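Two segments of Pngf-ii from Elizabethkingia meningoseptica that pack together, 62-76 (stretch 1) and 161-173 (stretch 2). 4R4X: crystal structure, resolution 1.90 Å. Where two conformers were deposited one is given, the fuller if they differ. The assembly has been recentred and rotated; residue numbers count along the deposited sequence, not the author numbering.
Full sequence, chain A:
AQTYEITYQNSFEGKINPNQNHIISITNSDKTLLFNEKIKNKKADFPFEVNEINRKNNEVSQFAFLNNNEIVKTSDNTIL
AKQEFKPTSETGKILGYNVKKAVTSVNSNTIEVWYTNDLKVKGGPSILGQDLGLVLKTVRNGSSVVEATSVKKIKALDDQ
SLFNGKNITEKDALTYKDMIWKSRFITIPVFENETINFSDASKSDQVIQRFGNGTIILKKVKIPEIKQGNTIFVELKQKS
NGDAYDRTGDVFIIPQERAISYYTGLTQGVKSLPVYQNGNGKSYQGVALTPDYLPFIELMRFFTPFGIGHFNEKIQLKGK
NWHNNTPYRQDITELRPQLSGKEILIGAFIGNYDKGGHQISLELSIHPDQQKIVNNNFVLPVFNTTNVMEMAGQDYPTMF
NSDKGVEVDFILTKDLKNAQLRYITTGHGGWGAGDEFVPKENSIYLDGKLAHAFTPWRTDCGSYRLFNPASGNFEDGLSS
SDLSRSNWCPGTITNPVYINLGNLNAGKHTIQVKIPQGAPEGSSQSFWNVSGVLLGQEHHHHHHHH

Stretch 1 (62-76) QFAFLNNNEIVKTSD
Stretch 2 161-173: SLFNGKNITEKDA

Two strands of one chain, 70-76 and 167-170, lie side by side and parallel, their axes 4.6 Å apart at closest approach and 31° apart in direction. The register pairs Glu 70 with Asn 167, Ile 71 with Ile 168 (CA to CA 4.6 Å), Val 72 with Thr 169 and Lys 73 with Glu 170. Extended backbones, such as Ile 71 at phi/psi -129/133 and Ile 168 at -111/135, permit a regular ladder: Asn 167 N to Asn 69 O 3.0 Å, Ile 71 N to Asn 167 O 2.8 Å, Thr 169 N to Ile 71 O 3.1 Å, Lys 73 N to Thr 169 O 3.1 Å and Lys 171 N to Lys 73 O 2.8 Å. All five hydrogen bonds have N-H...O angles of 141-165°. In stretch 1, strand 62-65 pairs with strand 70-76 through reciprocal bonds, among them Ala 64 N to Val 72 O (2.8 Å) and Val 72 N to Ala 64 O (3.0 Å).

Shape matching is clearest on the sheet face carrying Ile 71, Lys 73, Ile 168 and Glu 170. Phe 163 (chi1 m, -64°) is the central bump. Its edge meets the face of Phe 63 (chi1 m, chi2 87°), with centroids 4.9 Å apart, planes at 60° and Phe 163 CE1 3.6 Å from Phe 63 CD2. Phe 65 (m) closes in obliquely, its CZ 3.7 Å from Phe 163 CE1, and also reaches Leu 162 (t, p), CZ to CG 3.9 Å. Ile 71 (m, t) sets CD1 at the edge of the Phe 163 ring, 3.9 Å from CD1, and against Lys 166 CB at 3.2 Å. Its CB packs on Ile 168 CG1 at 3.5 Å. These apolar shapes suit a contact in which Phe 63, Phe 65 and Ile 71 are buried.

A type II turn from Phe 163 to Lys 166 leads from the helix end into the second strand; Gly 165, at phi 84°, suits its positive-phi position. Lys 166 (m, t, t, p) then lays its aliphatic stem along Phe 65, CD to CD2 3.9 Å, and brings CE within 3.2 Å of Asn 68 O.

Farther along, Lys 73 (chi1 p) rests CD 3.9 Å from Ile 168 CG2. At the far end, Thr 74 (t) donates from OG1 to Lys 171 O at 2.8 Å. One water fills the remaining gap, accepting from Ser 75 N (2.8 Å) and donating to Glu 170 OE2 (2.6 Å) and Lys 171 O (2.9 Å). Together the stretches bury 935 Å², both sides summed.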

ATOM      1  N   GLN A  62     -25.438 -14.228  -3.447  1.00 19.51           N
ATOM      2  CA  GLN A  62     -24.040 -14.540  -3.429  1.00 19.74           C
ATOM      3  C   GLN A  62     -23.534 -14.302  -2.010  1.00 17.92           C
ATOM      4  O   GLN A  62     -23.759 -13.239  -1.449  1.00 17.56           O
ATOM      5  CB  GLN A  62     -23.306 -13.636  -4.418  1.00 22.88           C
ATOM      6  CG  GLN A  62     -21.915 -14.114  -4.754  1.00 25.20           C
ATOM      7  CD  GLN A  62     -21.886 -15.334  -5.657  1.00 28.08           C
ATOM      8  OE1 GLN A  62     -22.842 -15.642  -6.377  1.00 29.73           O
ATOM      9  NE2 GLN A  62     -20.762 -16.024  -5.644  1.00 29.66           N
ATOM     10  N   PHE A  63     -22.832 -15.279  -1.464  1.00 16.65           N
ATOM     11  CA  PHE A  63     -22.331 -15.235  -0.093  1.00 15.85           C
ATOM     12  C   PHE A  63     -20.820 -15.325  -0.128  1.00 15.35           C
ATOM     13  O   PHE A  63     -20.283 -16.189  -0.807  1.00 14.82           O
ATOM     14  CB  PHE A  63     -22.825 -16.448   0.706  1.00 15.85           C
ATOM     15  CG  PHE A  63     -24.311 -16.558   0.801  1.00 16.18           C
ATOM     16  CD1 PHE A  63     -25.030 -17.208  -0.182  1.00 16.77           C
ATOM     17  CD2 PHE A  63     -24.997 -16.023   1.889  1.00 16.48           C
ATOM     18  CE1 PHE A  63     -26.417 -17.321  -0.080  1.00 17.27           C
ATOM     19  CE2 PHE A  63     -26.377 -16.127   1.986  1.00 16.84           C
ATOM     20  CZ  PHE A  63     -27.091 -16.781   0.999  1.00 16.97           C
ATOM     21  N   ALA A  64     -20.159 -14.495   0.664  1.00 14.67           N
ATOM     22  CA  ALA A  64     -18.715 -14.522   0.804  1.00 15.55           C
ATOM     23  C   ALA A  64     -18.348 -14.810   2.255  1.00 15.54           C
ATOM     24  O   ALA A  64     -18.775 -14.099   3.154  1.00 15.57           O
ATOM     25  CB  ALA A  64     -18.108 -13.191   0.349  1.00 15.92           C
ATOM     26  N   PHE A  65     -17.546 -15.848   2.453  1.00 15.79           N
ATOM     27  CA  PHE A  65     -17.112 -16.257   3.774  1.00 17.51           C
ATOM     28  C   PHE A  65     -15.750 -15.596   3.969  1.00 17.76           C
ATOM     29  O   PHE A  65     -14.818 -15.939   3.289  1.00 17.30           O
ATOM     30  CB  PHE A  65     -16.997 -17.781   3.843  1.00 18.45           C
ATOM     31  CG  PHE A  65     -18.326 -18.495   3.762  1.00 20.61           C
ATOM     32  CD1 PHE A  65     -19.150 -18.358   2.652  1.00 21.18           C
ATOM     33  CD2 PHE A  65     -18.741 -19.324   4.799  1.00 23.18           C
ATOM     34  CE1 PHE A  65     -20.375 -19.018   2.580  1.00 23.49           C
ATOM     35  CE2 PHE A  65     -19.966 -19.988   4.729  1.00 24.75           C
ATOM     36  CZ  PHE A  65     -20.781 -19.830   3.615  1.00 23.39           C
ATOM     37  N   LEU A  66     -15.674 -14.625   4.858  1.00 20.14           N
ATOM     38  CA  LEU A  66     -14.491 -13.750   4.920  1.00 22.15           C
ATOM     39  C   LEU A  66     -13.495 -14.242   5.923  1.00 24.70           C
ATOM     40  O   LEU A  66     -12.267 -14.112   5.735  1.00 25.83           O
ATOM     41  CB  LEU A  66     -14.904 -12.329   5.273  1.00 22.08           C
ATOM     42  CG  LEU A  66     -15.917 -11.713   4.311  1.00 22.59           C
ATOM     43  CD1 LEU A  66     -16.158 -10.281   4.721  1.00 23.55           C
ATOM     44  CD2 LEU A  66     -15.425 -11.798   2.879  1.00 23.29           C
ATOM     45  N   ASN A  67     -14.023 -14.784   7.008  1.00 24.68           N
ATOM     46  CA  ASN A  67     -13.184 -15.351   8.057  1.00 28.96           C
ATOM     47  C   ASN A  67     -14.064 -16.337   8.820  1.00 30.08           C
ATOM     48  O   ASN A  67     -15.182 -16.617   8.375  1.00 28.65           O
ATOM     49  CB  ASN A  67     -12.573 -14.230   8.917  1.00 28.70           C
ATOM     50  CG  ASN A  67     -13.616 -13.259   9.455  1.00 29.02           C
ATOM     51  OD1 ASN A  67     -13.647 -12.081   9.116  1.00 31.15           O
ATOM     52  ND2 ASN A  67     -14.439 -13.742  10.335  1.00 30.58           N
ATOM     53  N   ASN A  68     -13.585 -16.871   9.939  1.00 31.28           N
ATOM     54  CA  ASN A  68     -14.311 -17.931  10.639  1.00 35.11           C
ATOM     55  C   ASN A  68     -15.678 -17.519  11.167  1.00 34.94           C
ATOM     56  O   ASN A  68     -16.526 -18.377  11.435  1.00 36.45           O
ATOM     57  CB  ASN A  68     -13.485 -18.480  11.803  1.00 39.57           C
ATOM     58  CG  ASN A  68     -12.239 -19.186  11.340  1.00 45.12           C
ATOM     59  OD1 ASN A  68     -12.238 -20.403  11.167  1.00 50.62           O
ATOM     60  ND2 ASN A  68     -11.171 -18.422  11.109  1.00 48.46           N
ATOM     61  N   ASN A  69     -15.893 -16.220  11.311  1.00 33.30           N
ATOM     62  CA  ASN A  69     -17.116 -15.713  11.889  1.00 34.76           C
ATOM     63  C   ASN A  69     -17.994 -14.892  10.927  1.00 31.90           C
ATOM     64  O   ASN A  69     -19.201 -14.796  11.141  1.00 33.11           O
ATOM     65  CB  ASN A  69     -16.766 -14.878  13.122  1.00 37.96           C
ATOM     66  CG  ASN A  69     -15.736 -15.570  14.026  1.00 41.45           C
ATOM     67  OD1 ASN A  69     -15.962 -16.680  14.510  1.00 43.45           O
ATOM     68  ND2 ASN A  69     -14.594 -14.914  14.240  1.00 42.92           N
ATOM     69  N   GLU A  70     -17.420 -14.310   9.873  1.00 25.72           N
ATOM     70  CA  GLU A  70     -18.119 -13.253   9.127  1.00 24.96           C
ATOM     71  C   GLU A  70     -18.520 -13.732   7.745  1.00 21.28           C
ATOM     72  O   GLU A  70     -17.696 -14.271   7.023  1.00 18.56           O
ATOM     73  CB  GLU A  70     -17.224 -12.023   8.989  1.00 27.02           C
ATOM     74  CG  GLU A  70     -17.883 -10.752   8.467  1.00 29.64           C
ATOM     75  CD  GLU A  70     -16.928  -9.543   8.502  1.00 33.64           C
ATOM     76  OE1 GLU A  70     -15.751  -9.678   8.939  1.00 32.82           O
ATOM     77  OE2 GLU A  70     -17.349  -8.453   8.083  1.00 37.54           O
ATOM     78  N   ILE A  71     -19.782 -13.510   7.403  1.00 21.51           N
ATOM     79  CA  ILE A  71     -20.291 -13.734   6.051  1.00 20.74           C
ATOM     80  C   ILE A  71     -21.031 -12.487   5.559  1.00 19.86           C
ATOM     81  O   ILE A  71     -21.891 -11.953   6.267  1.00 19.25           O
ATOM     82  CB  ILE A  71     -21.319 -14.884   6.031  1.00 21.80           C
ATOM     83  CG1 ILE A  71     -20.689 -16.202   6.521  1.00 22.95           C
ATOM     84  CG2 ILE A  71     -21.902 -15.083   4.630  1.00 22.07           C
ATOM     85  CD1 ILE A  71     -21.726 -17.282   6.811  1.00 22.62           C
ATOM     86  N   VAL A  72     -20.723 -12.073   4.335  1.00 18.97           N
ATOM     87  CA  VAL A  72     -21.481 -11.049   3.661  1.00 19.93           C
ATOM     88  C   VAL A  72     -22.245 -11.666   2.486  1.00 18.96           C
ATOM     89  O   VAL A  72     -21.859 -12.711   1.949  1.00 17.15           O
ATOM     90  CB  VAL A  72     -20.620  -9.846   3.221  1.00 20.35           C
ATOM     91  CG1 VAL A  72     -20.053  -9.148   4.449  1.00 22.37           C
ATOM     92  CG2 VAL A  72     -19.493 -10.221   2.276  1.00 21.33           C
ATOM     93  N   LYS A  73     -23.351 -11.030   2.124  1.00 18.23           N
ATOM     94  CA  LYS A  73     -24.121 -11.483   1.001  1.00 18.87           C
ATOM     95  C   LYS A  73     -24.584 -10.293   0.176  1.00 18.02           C
ATOM     96  O   LYS A  73     -24.718  -9.167   0.669  1.00 16.27           O
ATOM     97  CB  LYS A  73     -25.310 -12.367   1.455  1.00 20.84           C
ATOM     98  CG  LYS A  73     -26.590 -11.615   1.763  1.00 23.89           C
ATOM     99  CD  LYS A  73     -27.722 -12.507   2.260  1.00 25.24           C
ATOM    100  CE  LYS A  73     -28.692 -12.865   1.151  1.00 27.99           C
ATOM    101  NZ  LYS A  73     -29.832 -13.705   1.648  1.00 29.34           N
ATOM    102  N   THR A  74     -24.822 -10.556  -1.092  1.00 17.17           N
ATOM    103  CA  THR A  74     -25.431  -9.579  -1.949  1.00 19.47           C
ATOM    104  C   THR A  74     -26.494 -10.337  -2.736  1.00 21.73           C
ATOM    105  O   THR A  74     -26.290 -11.517  -3.094  1.00 22.59           O
ATOM    106  CB  THR A  74     -24.350  -8.862  -2.796  1.00 20.49           C
ATOM    107  OG1 THR A  74     -24.781  -7.545  -3.136  1.00 20.83           O
ATOM    108  CG2 THR A  74     -24.024  -9.618  -4.040  1.00 22.45           C
ATOM    109  N   SER A  75     -27.621  -9.676  -3.002  1.00 22.04           N
ATOM    110  CA  SER A  75     -28.769 -10.312  -3.644  1.00 24.70           C
ATOM    111  C   SER A  75     -29.283  -9.511  -4.845  1.00 24.03           C
ATOM    112  O   SER A  75     -29.130  -8.301  -4.887  1.00 21.22           O
ATOM    113  CB  SER A  75     -29.882 -10.474  -2.621  1.00 26.07           C
ATOM    114  OG  SER A  75     -29.472 -11.399  -1.626  1.00 31.21           O
ATOM    115  N   ASP A  76     -29.892 -10.207  -5.808  1.00 23.10           N
ATOM    116  CA  ASP A  76     -30.325  -9.592  -7.066  1.00 23.92           C
ATOM    117  C   ASP A  76     -31.311 -10.532  -7.746  1.00 23.94           C
ATOM    118  O   ASP A  76     -30.994 -11.702  -7.978  1.00 22.22           O
ATOM    119  CB  ASP A  76     -29.115  -9.345  -7.981  1.00 25.22           C
ATOM    120  CG  ASP A  76     -29.444  -8.492  -9.226  1.00 27.03           C
ATOM    121  OD1 ASP A  76     -30.636  -8.344  -9.588  1.00 26.91           O
ATOM    122  OD2 ASP A  76     -28.479  -7.987  -9.862  1.00 28.43           O
ATOM    123  N   SER A 161     -25.081 -26.594   8.228  1.00 22.41           N
ATOM    124  CA  SER A 161     -23.714 -26.623   8.774  1.00 23.72           C
ATOM    125  C   SER A 161     -22.768 -25.681   8.030  1.00 23.14           C
ATOM    126  O   SER A 161     -21.768 -25.219   8.574  1.00 21.32           O
ATOM    127  CB  SER A 161     -23.126 -28.040   8.791  1.00 26.54           C
ATOM    128  OG  SER A 161     -23.117 -28.615   7.509  1.00 29.98           O
ATOM    129  N   LEU A 162     -23.070 -25.410   6.777  1.00 24.01           N
ATOM    130  CA  LEU A 162     -22.260 -24.490   6.001  1.00 25.37           C
ATOM    131  C   LEU A 162     -22.332 -23.097   6.623  1.00 24.46           C
ATOM    132  O   LEU A 162     -21.311 -22.445   6.799  1.00 24.49           O
ATOM    133  CB  LEU A 162     -22.734 -24.481   4.545  1.00 26.50           C
ATOM    134  CG  LEU A 162     -21.997 -23.527   3.615  1.00 28.24           C
ATOM    135  CD1 LEU A 162     -20.508 -23.865   3.568  1.00 28.74           C
ATOM    136  CD2 LEU A 162     -22.623 -23.610   2.234  1.00 28.22           C
ATOM    137  N   PHE A 163     -23.535 -22.651   6.980  1.00 23.36           N
ATOM    138  CA  PHE A 163     -23.724 -21.315   7.536  1.00 23.92           C
ATOM    139  C   PHE A 163     -23.637 -21.213   9.068  1.00 23.96           C
ATOM    140  O   PHE A 163     -23.400 -20.148   9.577  1.00 23.50           O
ATOM    141  CB  PHE A 163     -25.035 -20.697   7.026  1.00 24.42           C
ATOM    142  CG  PHE A 163     -25.047 -20.472   5.538  1.00 25.30           C
ATOM    143  CD1 PHE A 163     -24.418 -19.367   4.985  1.00 26.06           C
ATOM    144  CD2 PHE A 163     -25.639 -21.389   4.683  1.00 26.28           C
ATOM    145  CE1 PHE A 163     -24.404 -19.170   3.608  1.00 26.76           C
ATOM    146  CE2 PHE A 163     -25.630 -21.197   3.304  1.00 26.49           C
ATOM    147  CZ  PHE A 163     -25.007 -20.085   2.765  1.00 26.04           C
ATOM    148  N   ASN A 164     -23.692 -22.365   9.747  0.50 24.62           N
ATOM    149  CA  ASN A 164     -23.633 -22.470  11.215  0.50 23.42           C
ATOM    150  C   ASN A 164     -22.452 -21.723  11.825  0.50 23.16           C
ATOM    151  O   ASN A 164     -21.317 -21.879  11.377  0.50 21.18           O
ATOM    152  CB  ASN A 164     -23.540 -23.958  11.606  0.50 23.62           C
ATOM    153  CG  ASN A 164     -23.518 -24.185  13.112  0.50 23.27           C
ATOM    154  OD1 ASN A 164     -22.473 -24.532  13.678  0.50 24.01           O
ATOM    155  ND2 ASN A 164     -24.671 -24.023  13.762  0.50 21.39           N
ATOM    156  N   GLY A 165     -22.735 -20.907  12.837  0.50 23.45           N
ATOM    157  CA  GLY A 165     -21.692 -20.244  13.624  0.50 24.21           C
ATOM    158  C   GLY A 165     -21.200 -18.974  12.968  0.50 24.85           C
ATOM    159  O   GLY A 165     -20.174 -18.413  13.350  0.50 24.77           O
ATOM    160  N   LYS A 166     -21.918 -18.514  11.953  0.50 25.61           N
ATOM    161  CA  LYS A 166     -21.465 -17.341  11.222  0.50 25.41           C
ATOM    162  C   LYS A 166     -22.566 -16.304  11.106  0.50 25.06           C
ATOM    163  O   LYS A 166     -23.746 -16.645  10.973  0.50 24.04           O
ATOM    164  CB  LYS A 166     -20.956 -17.732   9.837  0.50 25.32           C
ATOM    165  CG  LYS A 166     -19.639 -18.502   9.838  0.50 25.07           C
ATOM    166  CD  LYS A 166     -18.849 -18.285   8.557  0.50 24.54           C
ATOM    167  CE  LYS A 166     -17.564 -19.095   8.538  0.50 24.01           C
ATOM    168  NZ  LYS A 166     -17.768 -20.455   9.084  0.50 23.27           N
ATOM    169  N   ASN A 167     -22.190 -15.033  11.183  0.50 24.80           N
ATOM    170  CA  ASN A 167     -23.177 -13.989  10.973  0.50 24.79           C
ATOM    171  C   ASN A 167     -23.089 -13.407   9.582  0.50 23.15           C
ATOM    172  O   ASN A 167     -22.003 -13.087   9.097  0.50 20.32           O
ATOM    173  CB  ASN A 167     -23.087 -12.882  12.012  0.50 26.66           C
ATOM    174  CG  ASN A 167     -21.750 -12.225  12.048  0.50 27.79           C
ATOM    175  OD1 ASN A 167     -20.774 -12.813  12.501  0.50 28.52           O
ATOM    176  ND2 ASN A 167     -21.701 -10.973  11.608  0.50 29.97           N
ATOM    177  N   ILE A 168     -24.271 -13.276   8.992  0.50 21.82           N
ATOM    178  CA  ILE A 168     -24.490 -12.806   7.634  0.50 22.18           C
ATOM    179  C   ILE A 168     -25.176 -11.416   7.587  0.50 21.51           C
ATOM    180  O   ILE A 168     -26.105 -11.152   8.329  0.50 23.12           O
ATOM    181  CB  ILE A 168     -25.368 -13.815   6.878  0.50 21.64           C
ATOM    182  CG1 ILE A 168     -24.700 -15.193   6.908  0.50 21.59           C
ATOM    183  CG2 ILE A 168     -25.606 -13.344   5.452  0.50 21.90           C
ATOM    184  CD1 ILE A 168     -25.598 -16.346   6.546  0.50 21.47           C
ATOM    185  N   THR A 169     -24.648 -10.541   6.735  1.00 21.27           N
ATOM    186  CA  THR A 169     -25.039  -9.139   6.563  1.00 20.98           C
ATOM    187  C   THR A 169     -25.128  -8.857   5.062  1.00 19.03           C
ATOM    188  O   THR A 169     -24.159  -9.070   4.331  1.00 16.32           O
ATOM    189  CB  THR A 169     -24.040  -8.156   7.197  1.00 22.97           C
ATOM    190  OG1 THR A 169     -23.852  -8.468   8.583  1.00 25.28           O
ATOM    191  CG2 THR A 169     -24.544  -6.722   7.070  1.00 23.83           C
ATOM    192  N   GLU A 170     -26.277  -8.370   4.627  1.00 18.25           N
ATOM    193  CA  GLU A 170     -26.490  -8.029   3.248  1.00 18.90           C
ATOM    194  C   GLU A 170     -25.823  -6.695   2.943  1.00 17.52           C
ATOM    195  O   GLU A 170     -25.934  -5.731   3.718  1.00 16.31           O
ATOM    196  CB  GLU A 170     -27.987  -7.974   2.892  1.00 21.80           C
ATOM    197  CG  GLU A 170     -28.203  -7.673   1.413  1.00 24.56           C
ATOM    198  CD  GLU A 170     -29.626  -7.900   0.899  1.00 29.95           C
ATOM    199  OE1 GLU A 170     -30.519  -8.252   1.695  1.00 33.90           O
ATOM    200  OE2 GLU A 170     -29.854  -7.702  -0.318  1.00 30.69           O
ATOM    201  N   LYS A 171     -25.138  -6.650   1.814  1.00 15.95           N
ATOM    202  CA  LYS A 171     -24.485  -5.436   1.318  1.00 15.67           C
ATOM    203  C   LYS A 171     -24.851  -5.144  -0.111  1.00 15.48           C
ATOM    204  O   LYS A 171     -25.253  -6.032  -0.844  1.00 15.88           O
ATOM    205  CB  LYS A 171     -22.965  -5.613   1.325  1.00 16.00           C
ATOM    206  CG  LYS A 171     -22.352  -6.077   2.626  1.00 16.91           C
ATOM    207  CD  LYS A 171     -22.403  -5.018   3.696  1.00 17.96           C
ATOM    208  CE  LYS A 171     -21.669  -5.509   4.932  1.00 18.82           C
ATOM    209  NZ  LYS A 171     -21.714  -4.535   6.060  1.00 19.61           N
ATOM    210  N   ASP A 172     -24.610  -3.912  -0.541  1.00 15.42           N
ATOM    211  CA  ASP A 172     -24.677  -3.594  -1.963  1.00 16.57           C
ATOM    212  C   ASP A 172     -23.533  -4.298  -2.689  1.00 15.97           C
ATOM    213  O   ASP A 172     -22.550  -4.711  -2.063  1.00 15.11           O
ATOM    214  CB  ASP A 172     -24.629  -2.082  -2.181  1.00 17.63           C
ATOM    215  CG  ASP A 172     -23.266  -1.480  -1.876  1.00 18.52           C
ATOM    216  OD1 ASP A 172     -22.366  -1.594  -2.734  1.00 20.02           O
ATOM    217  OD2 ASP A 172     -23.091  -0.892  -0.789  1.00 21.16           O
ATOM    218  N   ALA A 173     -23.636  -4.407  -4.015  1.00 15.91           N
ATOM    219  CA  ALA A 173     -22.674  -5.193  -4.781  1.00 16.03           C
ATOM    220  C   ALA A 173     -21.241  -4.632  -4.701  1.00 15.83           C
ATOM    221  O   ALA A 173     -20.284  -5.388  -4.654  1.00 15.85           O
ATOM    222  CB  ALA A 173     -23.118  -5.320  -6.238  1.00 16.61           C
TER
HETATM  223  O   HOH W   1     -27.751  -7.153  -1.813  1.00 22.03           O